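Local coordinates for protein 401aa long hypothetical glucose-1-phosphate thymidylyltransferase (Sulfolobus tokodaii, PDB 2GGO) that takes part as a bifunctional enzyme in making UDP-N-acetylglucosamine and UDP-N-acetylgalactosamine, pairing a nucleotidyltransferase section with a hexapeptide-repeat section, at residues V235-K240 / I253-Y258; I271-Y276 / I289-E294; P279-V284 / V293-S298; S310-S315 / T327-L332; I317-N322 / G360-T365. One frame throughout, in Å; residues are numbered along the deposited sequence.

Contact 1. Residues V235-K240 / I253-Y258; sequences VEDNVK and IKSGTY
The Y258 ring is met obliquely by the aliphatic root of K240, whose CB lies 3.5 Å from Y258 CD1 while CG, anti to the backbone N (chi1 179°), comes beside CE1. The two side chains run side by side and point the same way, so the lysine's methylenes can pack on the ring at this exposed place. The phenol oxygen bonds K242. The other flat group is the E236 carboxylate, on an extended chain. Its OE1 accepts the N-H of S255 at 3.1 Å, on the anti side and 33° out of the carboxylate plane, and K254 CB lies beside the same oxygen.

Backbone bonds hold the two corners in parallel register: E236 N to I253 O (2.8 Å), G256 N to N238 O (2.6 Å) and K240 N to T257 O (3.0 Å). The 253-258 corner is a type II turn from K254 to T257. G256, with phi 90°, sits where a side chain would be jammed against the preceding carbonyl, and T257 OG1 ties back to K254 O at 2.7 Å. N238 takes a left-handed conformation in the 235-240 corner, one that asparagine tolerates well.

Inside the bend, the side chains of V239 and I253 cross at about a right angle, V239 CG1 3.6 Å from I253 CG2, and V235 lies alongside I253. Such stacked corners are characteristic of the left-handed parallel beta-helix of hexapeptide-repeat proteins. V235 and I253 both rest on I247 of strand 245-247, and beyond them the parallel strands 270-271 and 276-277 continue the two sheets.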
# COMPACT_ATOMS: atom_id res chain seq x y z
N VAL A 235 1.79 -30.91 1.24
CA VAL A 235 0.39 -31.02 0.86
C VAL A 235 -0.05 -32.46 1.01
O VAL A 235 0.55 -33.37 0.41
CB VAL A 235 0.15 -30.58 -0.59
CG1 VAL A 235 -1.31 -30.75 -0.98
CG2 VAL A 235 0.60 -29.15 -0.77
N GLU A 236 -1.10 -32.68 1.81
CA GLU A 236 -1.53 -34.03 2.15
C GLU A 236 -2.34 -34.53 1.01
O GLU A 236 -2.58 -33.80 0.04
CB GLU A 236 -2.39 -34.02 3.40
CG GLU A 236 -1.67 -33.62 4.66
CD GLU A 236 -2.53 -33.78 5.91
OE1 GLU A 236 -3.78 -33.93 5.81
OE2 GLU A 236 -1.93 -33.75 7.03
N ASP A 237 -2.80 -35.78 1.11
CA ASP A 237 -3.68 -36.29 0.09
C ASP A 237 -5.08 -35.69 0.20
O ASP A 237 -5.48 -35.19 1.25
CB ASP A 237 -3.66 -37.82 -0.03
CG ASP A 237 -4.05 -38.52 1.24
OD1 ASP A 237 -4.57 -37.86 2.17
OD2 ASP A 237 -3.85 -39.74 1.32
N ASN A 238 -5.80 -35.71 -0.92
CA ASN A 238 -7.10 -35.08 -1.04
C ASN A 238 -7.15 -33.59 -0.88
O ASN A 238 -8.07 -33.07 -0.27
CB ASN A 238 -8.11 -35.75 -0.13
CG ASN A 238 -8.38 -37.13 -0.57
OD1 ASN A 238 -7.92 -38.10 0.05
ND2 ASN A 238 -9.06 -37.24 -1.69
N VAL A 239 -6.17 -32.91 -1.44
CA VAL A 239 -6.23 -31.49 -1.58
C VAL A 239 -6.41 -31.26 -3.08
O VAL A 239 -5.71 -31.86 -3.86
CB VAL A 239 -4.98 -30.84 -1.00
CG1 VAL A 239 -5.06 -29.34 -1.14
CG2 VAL A 239 -4.84 -31.20 0.46
N LYS A 240 -7.40 -30.48 -3.50
CA LYS A 240 -7.54 -30.18 -4.90
C LYS A 240 -6.91 -28.83 -5.18
O LYS A 240 -7.23 -27.85 -4.50
CB LYS A 240 -9.00 -30.16 -5.34
CG LYS A 240 -9.25 -29.82 -6.83
CD LYS A 240 -8.92 -31.04 -7.75
CE LYS A 240 -9.98 -31.30 -8.83
NZ LYS A 240 -11.17 -32.00 -8.26
N ILE A 253 -0.70 -28.16 4.10
CA ILE A 253 -2.06 -28.19 3.57
C ILE A 253 -2.73 -29.56 3.73
O ILE A 253 -2.29 -30.55 3.18
CB ILE A 253 -2.09 -27.78 2.10
CG1 ILE A 253 -1.21 -26.51 1.90
CG2 ILE A 253 -3.49 -27.63 1.65
CD1 ILE A 253 -1.48 -25.73 0.67
N LYS A 254 -3.80 -29.58 4.51
CA LYS A 254 -4.45 -30.78 4.97
C LYS A 254 -5.60 -31.15 4.09
O LYS A 254 -6.17 -30.32 3.37
CB LYS A 254 -4.95 -30.58 6.40
CG LYS A 254 -3.86 -30.10 7.34
CD LYS A 254 -4.30 -30.17 8.78
CE LYS A 254 -3.18 -29.74 9.80
NZ LYS A 254 -3.79 -29.36 11.12
N SER A 255 -5.92 -32.43 4.14
CA SER A 255 -6.86 -33.04 3.22
C SER A 255 -8.22 -32.34 3.24
O SER A 255 -8.60 -31.73 4.24
CB SER A 255 -6.99 -34.53 3.56
OG SER A 255 -5.68 -35.09 3.70
N GLY A 256 -8.93 -32.40 2.12
CA GLY A 256 -10.24 -31.79 2.04
C GLY A 256 -10.14 -30.35 1.59
O GLY A 256 -11.13 -29.76 1.17
N THR A 257 -8.94 -29.80 1.66
CA THR A 257 -8.73 -28.44 1.19
C THR A 257 -8.87 -28.32 -0.32
O THR A 257 -8.46 -29.20 -1.04
CB THR A 257 -7.39 -27.91 1.62
OG1 THR A 257 -7.34 -27.92 3.04
CG2 THR A 257 -7.19 -26.51 1.13
N TYR A 258 -9.49 -27.22 -0.76
CA TYR A 258 -9.81 -26.96 -2.18
C TYR A 258 -9.35 -25.56 -2.54
O TYR A 258 -9.77 -24.58 -1.92
CB TYR A 258 -11.30 -27.05 -2.42
CG TYR A 258 -11.75 -27.27 -3.87
CD1 TYR A 258 -11.97 -28.56 -4.36
CD2 TYR A 258 -12.00 -26.19 -4.73
CE1 TYR A 258 -12.43 -28.77 -5.66
CE2 TYR A 258 -12.47 -26.40 -6.04
CZ TYR A 258 -12.67 -27.70 -6.48
OH TYR A 258 -13.13 -27.94 -7.74

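Contact 2. Residues I271-Y276 / I289-E294; sequences IGPNSY and IGASVE
I271-Y276 and I289-E294 are equivalent corners of consecutive coils, stacked in parallel and joined mainly through backbone atoms. G272 N donates to I289 O (2.7 Å), S292 N to N274 O (3.1 Å) and Y276 N to V293 O (3.1 Å). S275 adds a side-chain bond: its hydroxyl gives to G290 O at 2.6 Å, from well above the carbonyl plane, the short serine side chain bringing a donor within reach at this buried place. Next to it I271 CD1 packs on I289 CB at 3.8 Å, and both isoleucines face the interior along with L283.

This is the left-handed parallel beta-helix of the hexapeptide family, and here the turns place N274 and S292 at positive phi, S292 in the type II turn from G290 to V293; G272, at phi 96°, leaves no room for a side chain, and the peptide before P273 is cis.

On the outer face E294 lies alongside Y276. CG stands anti to the backbone N (chi1 178°), and CD ends 3.6 Å from Y276 CD2 with carboxylate and ring 47° apart. An alanine in place of E294 would probably uncover that side of the tyrosine ring and leave R278 without its salt-bridge mate. The Y276 hydroxyl bonds E260.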
# COMPACT_ATOMS: atom_id res chain seq x y z
N ILE A 271 -3.14 -24.77 6.65
CA ILE A 271 -4.41 -24.64 5.96
C ILE A 271 -5.12 -25.95 6.13
O ILE A 271 -4.51 -26.99 6.03
CB ILE A 271 -4.23 -24.41 4.43
CG1 ILE A 271 -3.22 -23.32 4.17
CG2 ILE A 271 -5.59 -24.00 3.77
CD1 ILE A 271 -3.69 -22.02 4.75
N GLY A 272 -6.42 -25.91 6.41
CA GLY A 272 -7.19 -27.12 6.47
C GLY A 272 -7.38 -27.71 7.86
O GLY A 272 -6.94 -27.13 8.88
N PRO A 273 -8.08 -28.83 7.93
CA PRO A 273 -8.65 -29.59 6.80
C PRO A 273 -9.91 -28.94 6.26
O PRO A 273 -10.47 -28.11 6.96
CB PRO A 273 -9.03 -30.91 7.46
CG PRO A 273 -9.32 -30.56 8.86
CD PRO A 273 -8.42 -29.44 9.23
N ASN A 274 -10.33 -29.26 5.04
CA ASN A 274 -11.65 -28.84 4.58
C ASN A 274 -11.74 -27.32 4.53
O ASN A 274 -12.74 -26.71 4.85
CB ASN A 274 -12.70 -29.42 5.53
CG ASN A 274 -12.75 -30.96 5.48
OD1 ASN A 274 -12.52 -31.55 4.42
ND2 ASN A 274 -13.06 -31.62 6.64
N SER A 275 -10.66 -26.68 4.12
CA SER A 275 -10.68 -25.27 3.81
C SER A 275 -10.95 -25.01 2.32
O SER A 275 -10.67 -25.85 1.48
CB SER A 275 -9.37 -24.65 4.15
OG SER A 275 -9.14 -24.73 5.52
N TYR A 276 -11.39 -23.81 1.99
CA TYR A 276 -11.64 -23.47 0.59
C TYR A 276 -10.95 -22.15 0.30
O TYR A 276 -11.40 -21.15 0.78
CB TYR A 276 -13.14 -23.33 0.34
CG TYR A 276 -13.66 -23.08 -1.10
CD1 TYR A 276 -12.86 -23.22 -2.23
CD2 TYR A 276 -14.98 -22.66 -1.30
CE1 TYR A 276 -13.39 -22.98 -3.52
CE2 TYR A 276 -15.50 -22.40 -2.58
CZ TYR A 276 -14.69 -22.58 -3.67
OH TYR A 276 -15.18 -22.37 -4.92
N ILE A 289 -5.76 -21.02 8.52
CA ILE A 289 -7.05 -21.09 7.83
C ILE A 289 -7.54 -22.51 8.08
O ILE A 289 -6.96 -23.47 7.51
CB ILE A 289 -6.93 -20.79 6.31
CG1 ILE A 289 -6.28 -19.44 6.02
CG2 ILE A 289 -8.29 -20.86 5.62
CD1 ILE A 289 -7.01 -18.20 6.45
N GLY A 290 -8.60 -22.64 8.90
CA GLY A 290 -9.16 -23.92 9.46
C GLY A 290 -10.31 -24.54 8.74
O GLY A 290 -10.61 -24.15 7.62
N ALA A 291 -10.99 -25.48 9.37
CA ALA A 291 -12.04 -26.25 8.72
C ALA A 291 -13.26 -25.40 8.57
O ALA A 291 -13.64 -24.70 9.54
CB ALA A 291 -12.35 -27.49 9.52
N SER A 292 -13.91 -25.54 7.42
CA SER A 292 -15.04 -24.70 7.05
C SER A 292 -14.78 -23.24 7.03
O SER A 292 -15.69 -22.47 7.41
CB SER A 292 -16.27 -24.95 7.93
OG SER A 292 -16.66 -26.31 8.00
N VAL A 293 -13.57 -22.84 6.62
CA VAL A 293 -13.22 -21.45 6.44
C VAL A 293 -13.03 -21.19 4.96
O VAL A 293 -12.32 -21.93 4.25
CB VAL A 293 -11.96 -21.05 7.26
CG1 VAL A 293 -11.52 -19.63 6.93
CG2 VAL A 293 -12.21 -21.22 8.72
N GLU A 294 -13.67 -20.12 4.45
CA GLU A 294 -13.53 -19.83 3.02
C GLU A 294 -12.98 -18.37 2.95
O GLU A 294 -13.40 -17.49 3.70
CB GLU A 294 -14.89 -20.03 2.29
CG GLU A 294 -14.93 -19.71 0.71
CD GLU A 294 -16.32 -19.67 0.12
OE1 GLU A 294 -17.26 -20.35 0.56
OE2 GLU A 294 -16.52 -18.92 -0.85

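Contact 3. Residues P279-V284 / V293-S298; sequences PYTILV and VEVKES
Y280 and E297 sit at equivalent corners of two neighbouring coils of the left-handed parallel beta-helix. Both residues have positive phi, which lets each coil bend sharply between one flat sheet and the next, and the two CA atoms lie 4.3 Å apart.

Three backbone bonds follow the bend. E297 N gives to P279 O at 3.0 Å, and beyond the corner I282 N gives to S298 O, also at 3.0 Å and fairly straight (154°). Between them the bond from S298 N to Y280 O is weak and bent. P279 O takes a second donor, a water 2.6 Å away that also reaches E297 OE2 weakly.

The side chains of Y280 and E297 run alongside each other, with Y280 CB 3.9 Å from E297 CG. The glutamate carboxylate is turned almost perpendicular to the ring plane (86°). On the inner side T281 CG2 meets V295 CG1 at 3.8 Å, the two branched side chains crossing at about a right angle; the beta-branched shape suits the extended chain. The threonine hydroxyl bonds R278 O. S298 OG, its chi1 near -37°, turns back to K296 O at 2.7 Å, bracing the bend from within its own segment.

Outside, helix 212-225 packs against the corner: K220 lies over the Y280 ring in a cation-pi contact and bridges to E297 OE1, while D224 takes the Y280 hydroxyl. Strands 281-283 and 298-300 are neighbours in one parallel sheet, whereas 294-296 lies in another, between 276-277 and 311-313.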
# COMPACT_ATOMS: atom_id res chain seq x y z
N PRO A 279 -9.88 -17.60 -5.66
CA PRO A 279 -8.97 -16.67 -6.35
C PRO A 279 -8.66 -15.38 -5.58
O PRO A 279 -9.57 -14.68 -5.05
CB PRO A 279 -9.73 -16.36 -7.64
CG PRO A 279 -10.43 -17.70 -7.97
CD PRO A 279 -10.92 -18.15 -6.58
N TYR A 280 -7.38 -15.06 -5.56
CA TYR A 280 -6.81 -13.84 -4.97
C TYR A 280 -6.76 -13.89 -3.47
O TYR A 280 -6.77 -12.87 -2.83
CB TYR A 280 -7.42 -12.56 -5.55
CG TYR A 280 -7.10 -12.47 -7.01
CD1 TYR A 280 -5.77 -12.27 -7.43
CD2 TYR A 280 -8.09 -12.67 -7.98
CE1 TYR A 280 -5.43 -12.22 -8.80
CE2 TYR A 280 -7.78 -12.63 -9.35
CZ TYR A 280 -6.44 -12.41 -9.75
OH TYR A 280 -6.12 -12.37 -11.09
N THR A 281 -6.62 -15.11 -2.95
CA THR A 281 -6.37 -15.32 -1.54
C THR A 281 -4.88 -15.14 -1.35
O THR A 281 -4.12 -15.85 -1.95
CB THR A 281 -6.79 -16.71 -1.11
OG1 THR A 281 -8.24 -16.75 -1.09
CG2 THR A 281 -6.26 -17.01 0.31
N ILE A 282 -4.49 -14.21 -0.50
CA ILE A 282 -3.09 -13.93 -0.23
C ILE A 282 -2.83 -14.08 1.24
O ILE A 282 -3.26 -13.26 2.04
CB ILE A 282 -2.69 -12.47 -0.79
CG1 ILE A 282 -2.68 -12.51 -2.35
CG2 ILE A 282 -1.35 -11.90 -0.21
CD1 ILE A 282 -3.57 -11.39 -2.92
N LEU A 283 -2.16 -15.14 1.65
CA LEU A 283 -1.86 -15.24 3.07
C LEU A 283 -0.42 -14.90 3.22
O LEU A 283 0.41 -15.71 2.76
CB LEU A 283 -2.08 -16.68 3.56
CG LEU A 283 -3.46 -17.16 3.10
CD1 LEU A 283 -3.60 -18.72 3.17
CD2 LEU A 283 -4.49 -16.48 3.93
N VAL A 284 -0.08 -13.77 3.86
CA VAL A 284 1.31 -13.29 3.74
C VAL A 284 2.38 -14.15 4.42
O VAL A 284 3.45 -14.37 3.86
CB VAL A 284 1.55 -11.79 4.03
CG1 VAL A 284 0.38 -10.89 3.71
CG2 VAL A 284 2.21 -11.51 5.34
N VAL A 293 -13.57 -22.84 6.62
CA VAL A 293 -13.22 -21.45 6.44
C VAL A 293 -13.03 -21.19 4.96
O VAL A 293 -12.32 -21.93 4.25
CB VAL A 293 -11.96 -21.05 7.26
CG1 VAL A 293 -11.52 -19.63 6.93
CG2 VAL A 293 -12.21 -21.22 8.72
N GLU A 294 -13.67 -20.12 4.45
CA GLU A 294 -13.53 -19.83 3.02
C GLU A 294 -12.98 -18.37 2.95
O GLU A 294 -13.40 -17.49 3.70
CB GLU A 294 -14.89 -20.03 2.29
CG GLU A 294 -14.93 -19.71 0.71
CD GLU A 294 -16.32 -19.67 0.12
OE1 GLU A 294 -17.26 -20.35 0.56
OE2 GLU A 294 -16.52 -18.92 -0.85
N VAL A 295 -12.02 -18.15 2.04
CA VAL A 295 -11.42 -16.84 1.81
C VAL A 295 -11.41 -16.56 0.33
O VAL A 295 -11.22 -17.48 -0.47
CB VAL A 295 -9.95 -16.80 2.36
CG1 VAL A 295 -9.29 -15.45 2.05
CG2 VAL A 295 -9.91 -17.09 3.83
N LYS A 296 -11.68 -15.30 -0.03
CA LYS A 296 -11.67 -14.89 -1.41
C LYS A 296 -11.18 -13.47 -1.52
O LYS A 296 -11.63 -12.57 -0.78
CB LYS A 296 -13.11 -14.92 -1.96
CG LYS A 296 -13.14 -14.88 -3.49
CD LYS A 296 -14.28 -14.01 -3.93
CE LYS A 296 -14.47 -12.82 -3.11
NZ LYS A 296 -15.47 -11.91 -3.79
N GLU A 297 -10.30 -13.23 -2.47
CA GLU A 297 -9.82 -11.87 -2.69
C GLU A 297 -9.54 -11.07 -1.46
O GLU A 297 -10.11 -9.99 -1.24
CB GLU A 297 -10.78 -11.08 -3.55
CG GLU A 297 -10.04 -10.00 -4.31
CD GLU A 297 -10.75 -9.62 -5.59
OE1 GLU A 297 -10.98 -8.41 -5.83
OE2 GLU A 297 -11.09 -10.55 -6.36
N SER A 298 -8.64 -11.55 -0.64
CA SER A 298 -8.26 -10.79 0.57
C SER A 298 -6.81 -10.98 0.88
O SER A 298 -6.21 -11.95 0.46
CB SER A 298 -9.06 -11.28 1.80
OG SER A 298 -10.37 -11.59 1.39
O HOH W 1 -11.60 -13.88 -6.39

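Contact 4. Residues S310-S315 / T327-L332; sequences SYVGDS and TLIANL
N331 reaches toward D314 and Y311 from its CB outward. CB itself is 3.6 Å from D314 OD2. CG lies between the backbone N and the carbonyl carbon (chi1 49°), and it too stands near that oxygen. At the tip ND2 donates to D314 OD2 at 2.7 Å with an N-H angle of 159°; the oxygen lies close to the amide plane and is met nearly in line with its own C-O bond. The same nitrogen comes to the edge of the Y311 ring, near its plane and 3.5 Å from Y311 OH, with amide and ring turned 67° apart.

G313 suits this spot, since a CB there would run into both N331 ND2 and Y311 OH. Its backbone N instead sits above one face of the tyrosine ring, toward the rim.

At the other end S310 OG gives to T327 O at 2.7 Å, in the carbonyl plane and on a lone pair. In between, the backbones are loosely joined: I329 N to Y311 O is straight but weak at 3.4 Å. I329 points into the contact, with CD1 4.2 Å from V312 CG1 and 3.7 Å from S315 OG, an apolar branch suited to this buried place between the strands. L328 CD2 lies at 4.3 Å from Y311 CB. These are successive coils of the left-handed beta-helix, with strand 311-313 at the edge of its sheet.

D314 OD2 also pairs with K296 and OD1 with R352. A buried carboxylate gripped by two cations and an amide N-H is likely to be stabilised in its charged form.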
# COMPACT_ATOMS: atom_id res chain seq x y z
N SER A 310 -15.90 -19.63 9.06
CA SER A 310 -15.70 -18.26 8.66
C SER A 310 -15.63 -18.04 7.15
O SER A 310 -15.14 -18.93 6.34
CB SER A 310 -14.49 -17.71 9.43
OG SER A 310 -14.95 -17.20 10.71
N TYR A 311 -16.18 -16.92 6.69
CA TYR A 311 -16.03 -16.50 5.33
C TYR A 311 -15.31 -15.15 5.37
O TYR A 311 -15.80 -14.23 6.03
CB TYR A 311 -17.46 -16.31 4.69
CG TYR A 311 -17.35 -15.78 3.27
CD1 TYR A 311 -16.61 -16.43 2.35
CD2 TYR A 311 -17.83 -14.55 2.96
CE1 TYR A 311 -16.40 -15.87 1.08
CE2 TYR A 311 -17.71 -14.02 1.76
CZ TYR A 311 -17.01 -14.67 0.80
OH TYR A 311 -16.87 -14.07 -0.44
N VAL A 312 -14.20 -14.98 4.62
CA VAL A 312 -13.53 -13.67 4.46
C VAL A 312 -13.51 -13.37 2.99
O VAL A 312 -12.87 -14.07 2.25
CB VAL A 312 -12.05 -13.69 5.02
CG1 VAL A 312 -11.34 -12.37 4.98
CG2 VAL A 312 -12.07 -14.14 6.50
N GLY A 313 -14.17 -12.32 2.54
CA GLY A 313 -14.26 -12.05 1.10
C GLY A 313 -13.89 -10.60 0.96
O GLY A 313 -14.13 -9.85 1.90
N ASP A 314 -13.06 -10.26 -0.03
CA ASP A 314 -12.70 -8.87 -0.36
C ASP A 314 -12.23 -8.00 0.78
O ASP A 314 -12.57 -6.81 0.85
CB ASP A 314 -13.89 -8.21 -0.93
CG ASP A 314 -14.42 -8.96 -2.15
OD1 ASP A 314 -13.72 -8.84 -3.19
OD2 ASP A 314 -15.50 -9.68 -2.06
N SER A 315 -11.44 -8.55 1.64
CA SER A 315 -11.03 -7.83 2.83
C SER A 315 -9.54 -7.70 3.01
O SER A 315 -8.77 -8.38 2.33
CB SER A 315 -11.58 -8.56 4.04
OG SER A 315 -12.99 -8.89 3.77
N THR A 327 -17.14 -15.82 12.83
CA THR A 327 -17.22 -14.38 12.43
C THR A 327 -17.41 -14.40 10.93
O THR A 327 -16.63 -15.13 10.30
CB THR A 327 -15.89 -13.89 12.75
OG1 THR A 327 -15.57 -14.20 14.11
CG2 THR A 327 -15.56 -12.45 12.25
N LEU A 328 -18.11 -13.46 10.30
CA LEU A 328 -18.49 -13.53 8.90
C LEU A 328 -18.37 -12.08 8.57
O LEU A 328 -18.69 -11.24 9.35
CB LEU A 328 -19.95 -13.87 8.62
CG LEU A 328 -20.39 -15.10 9.35
CD1 LEU A 328 -21.68 -15.49 9.17
CD2 LEU A 328 -19.61 -16.08 8.36
N ILE A 329 -17.70 -11.79 7.48
CA ILE A 329 -17.69 -10.49 6.87
C ILE A 329 -18.64 -10.43 5.70
O ILE A 329 -18.67 -11.29 4.84
CB ILE A 329 -16.23 -10.11 6.38
CG1 ILE A 329 -15.26 -10.26 7.56
CG2 ILE A 329 -16.29 -8.65 5.76
CD1 ILE A 329 -13.87 -9.87 7.27
N ALA A 330 -19.42 -9.36 5.63
CA ALA A 330 -20.30 -9.16 4.53
C ALA A 330 -19.53 -8.37 3.47
O ALA A 330 -18.82 -7.44 3.83
CB ALA A 330 -21.39 -8.33 5.01
N ASN A 331 -19.68 -8.68 2.19
CA ASN A 331 -18.99 -7.89 1.17
C ASN A 331 -19.91 -7.21 0.16
O ASN A 331 -19.44 -6.70 -0.86
CB ASN A 331 -17.93 -8.70 0.43
CG ASN A 331 -18.43 -9.98 -0.03
OD1 ASN A 331 -19.52 -10.40 0.32
ND2 ASN A 331 -17.62 -10.66 -0.80
N LEU A 332 -21.20 -7.17 0.46
CA LEU A 332 -22.22 -6.63 -0.44
C LEU A 332 -23.35 -5.94 0.34
O LEU A 332 -23.88 -6.56 1.26
CB LEU A 332 -22.78 -7.78 -1.24
CG LEU A 332 -23.72 -7.64 -2.43
CD1 LEU A 332 -22.89 -7.21 -3.63
CD2 LEU A 332 -24.27 -8.98 -2.64

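Contact 5. Residues I317-N322 / G360-T365; sequences IAEDVN and GGHVRT
G360 opens its segment against V321, whose CG2 lies 3.1 Å from G360 O. A318 CB lies 3.3 Å from G361 N; a CB on G361 would collide with E319 OE2, so glycine fits. H362 is the positive-phi residue of the type II turn from G360 to V363. Its N-H binds E319 O at 2.8 Å and its ring lies side by side with D320; NE2 is 2.7 Å from a water in the ring plane, and that water donates to E319 OE2. V363 O accepts N322 N at 2.8 Å, and V363 packs on V321 CG1 inside the coil.

R364 stacks its guanidinium on the N322 amide, the planes 13° apart; N322 CG, anti to the carbonyl carbon (chi1 -59°), sits beside R364 NH2. N322 ND2 and R364 NH2, 3.1 Å apart, are both donors and form no bond. An alanine in place of N322 would leave only CB against the guanidinium and probably free the arginine to turn. T365 N closes the run on N322 O at 3.1 Å.

In this left-handed beta-helix, 364-365 lies between strands 322-323 and 382-383; H362 stacks on Y380, and E319 reaches T20 and R21 of the nucleotidyltransferase section.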
# COMPACT_ATOMS: atom_id res chain seq x y z
N ILE A 317 -6.88 -7.95 6.17
CA ILE A 317 -6.81 -8.22 7.62
C ILE A 317 -5.37 -8.15 8.09
O ILE A 317 -4.50 -8.78 7.54
CB ILE A 317 -7.38 -9.61 7.92
CG1 ILE A 317 -8.87 -9.69 7.65
CG2 ILE A 317 -7.16 -10.07 9.34
CD1 ILE A 317 -9.24 -11.21 7.72
N ALA A 318 -5.12 -7.37 9.13
CA ALA A 318 -3.76 -7.01 9.42
C ALA A 318 -3.08 -8.11 10.23
O ALA A 318 -3.50 -9.29 10.09
CB ALA A 318 -3.69 -5.65 10.04
N GLU A 319 -2.03 -7.81 11.00
CA GLU A 319 -1.25 -8.88 11.62
C GLU A 319 -1.76 -9.30 12.96
O GLU A 319 -2.36 -8.52 13.67
CB GLU A 319 0.26 -8.48 11.75
CG GLU A 319 0.63 -7.34 12.83
CD GLU A 319 0.23 -5.94 12.42
OE1 GLU A 319 -0.24 -5.77 11.31
OE2 GLU A 319 0.38 -4.98 13.22
N ASP A 320 -1.52 -10.55 13.30
CA ASP A 320 -1.93 -11.17 14.57
C ASP A 320 -3.40 -10.97 14.94
O ASP A 320 -3.72 -10.67 16.07
CB ASP A 320 -0.94 -10.79 15.68
CG ASP A 320 0.52 -11.18 15.34
OD1 ASP A 320 0.75 -12.35 14.87
OD2 ASP A 320 1.48 -10.35 15.54
N VAL A 321 -4.29 -11.14 13.95
CA VAL A 321 -5.73 -11.07 14.18
C VAL A 321 -6.19 -12.47 14.45
O VAL A 321 -5.57 -13.42 13.95
CB VAL A 321 -6.47 -10.43 12.98
CG1 VAL A 321 -8.11 -10.32 13.26
CG2 VAL A 321 -5.97 -8.96 12.82
N ASN A 322 -7.17 -12.64 15.33
CA ASN A 322 -7.79 -13.97 15.50
C ASN A 322 -9.25 -13.86 15.27
O ASN A 322 -9.81 -13.07 15.90
CB ASN A 322 -7.57 -14.58 16.92
CG ASN A 322 -6.06 -14.75 17.27
OD1 ASN A 322 -5.37 -15.61 16.74
ND2 ASN A 322 -5.55 -13.84 18.11
N GLY A 360 -7.58 -4.02 11.80
CA GLY A 360 -6.30 -3.69 12.38
C GLY A 360 -5.59 -4.87 13.01
O GLY A 360 -6.21 -5.88 13.30
N GLY A 361 -4.27 -4.74 13.18
CA GLY A 361 -3.51 -5.70 13.90
C GLY A 361 -3.99 -6.04 15.28
O GLY A 361 -4.47 -5.17 16.03
N HIS A 362 -3.87 -7.31 15.63
CA HIS A 362 -4.09 -7.77 17.02
C HIS A 362 -5.52 -7.65 17.48
O HIS A 362 -5.82 -7.66 18.66
CB HIS A 362 -3.23 -7.01 18.04
CG HIS A 362 -1.76 -7.08 17.76
ND1 HIS A 362 -0.97 -8.15 18.17
CD2 HIS A 362 -0.92 -6.22 17.13
CE1 HIS A 362 0.28 -7.93 17.80
NE2 HIS A 362 0.32 -6.81 17.10
N VAL A 363 -6.41 -7.49 16.52
CA VAL A 363 -7.82 -7.73 16.73
C VAL A 363 -8.24 -9.15 17.10
O VAL A 363 -7.73 -10.17 16.56
CB VAL A 363 -8.66 -7.09 15.54
CG1 VAL A 363 -10.13 -7.63 15.51
CG2 VAL A 363 -8.68 -5.69 15.65
N ARG A 364 -9.24 -9.26 17.98
CA ARG A 364 -9.78 -10.60 18.33
C ARG A 364 -11.29 -10.49 18.20
O ARG A 364 -11.84 -9.60 18.76
CB ARG A 364 -9.35 -11.06 19.76
CG ARG A 364 -9.95 -12.49 20.08
CD ARG A 364 -9.40 -13.26 21.36
NE ARG A 364 -8.05 -13.85 21.21
CZ ARG A 364 -7.74 -15.05 20.65
NH1 ARG A 364 -8.69 -15.85 20.10
NH2 ARG A 364 -6.45 -15.44 20.63
N THR A 365 -11.95 -11.29 17.37
CA THR A 365 -13.42 -11.09 17.37
C THR A 365 -13.98 -12.24 18.19
O THR A 365 -13.41 -13.31 18.19
CB THR A 365 -14.00 -11.18 16.01
OG1 THR A 365 -13.68 -12.53 15.55
CG2 THR A 365 -13.26 -10.32 15.09
O HOH W 2 2.13 -5.37 15.69
O HOH W 3 -5.40 -11.38 18.11

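All five contacts join coils of one left-handed beta-helix and lie away from the residues likely to bind nucleotide and sugar phosphate. Contacts 1 and 2, with centres 10 Å apart, abut directly: Y258 N probably bonds S275 O and K254 N probably bonds I271 O. Contacts 2 and 3 share V293 and E294, and I271 CD1 meets L283 CD1 at 3.7 Å in the interior. E294 also leads into contact 4, where its backbone probably pairs with S310 and V312. Contacts 4 and 5 alternate along the chain and meet through the T327 and T365 hydroxyls, T365 also bonding G324. Contacts 1 and 5 are the farthest apart, about 26 Å between centres.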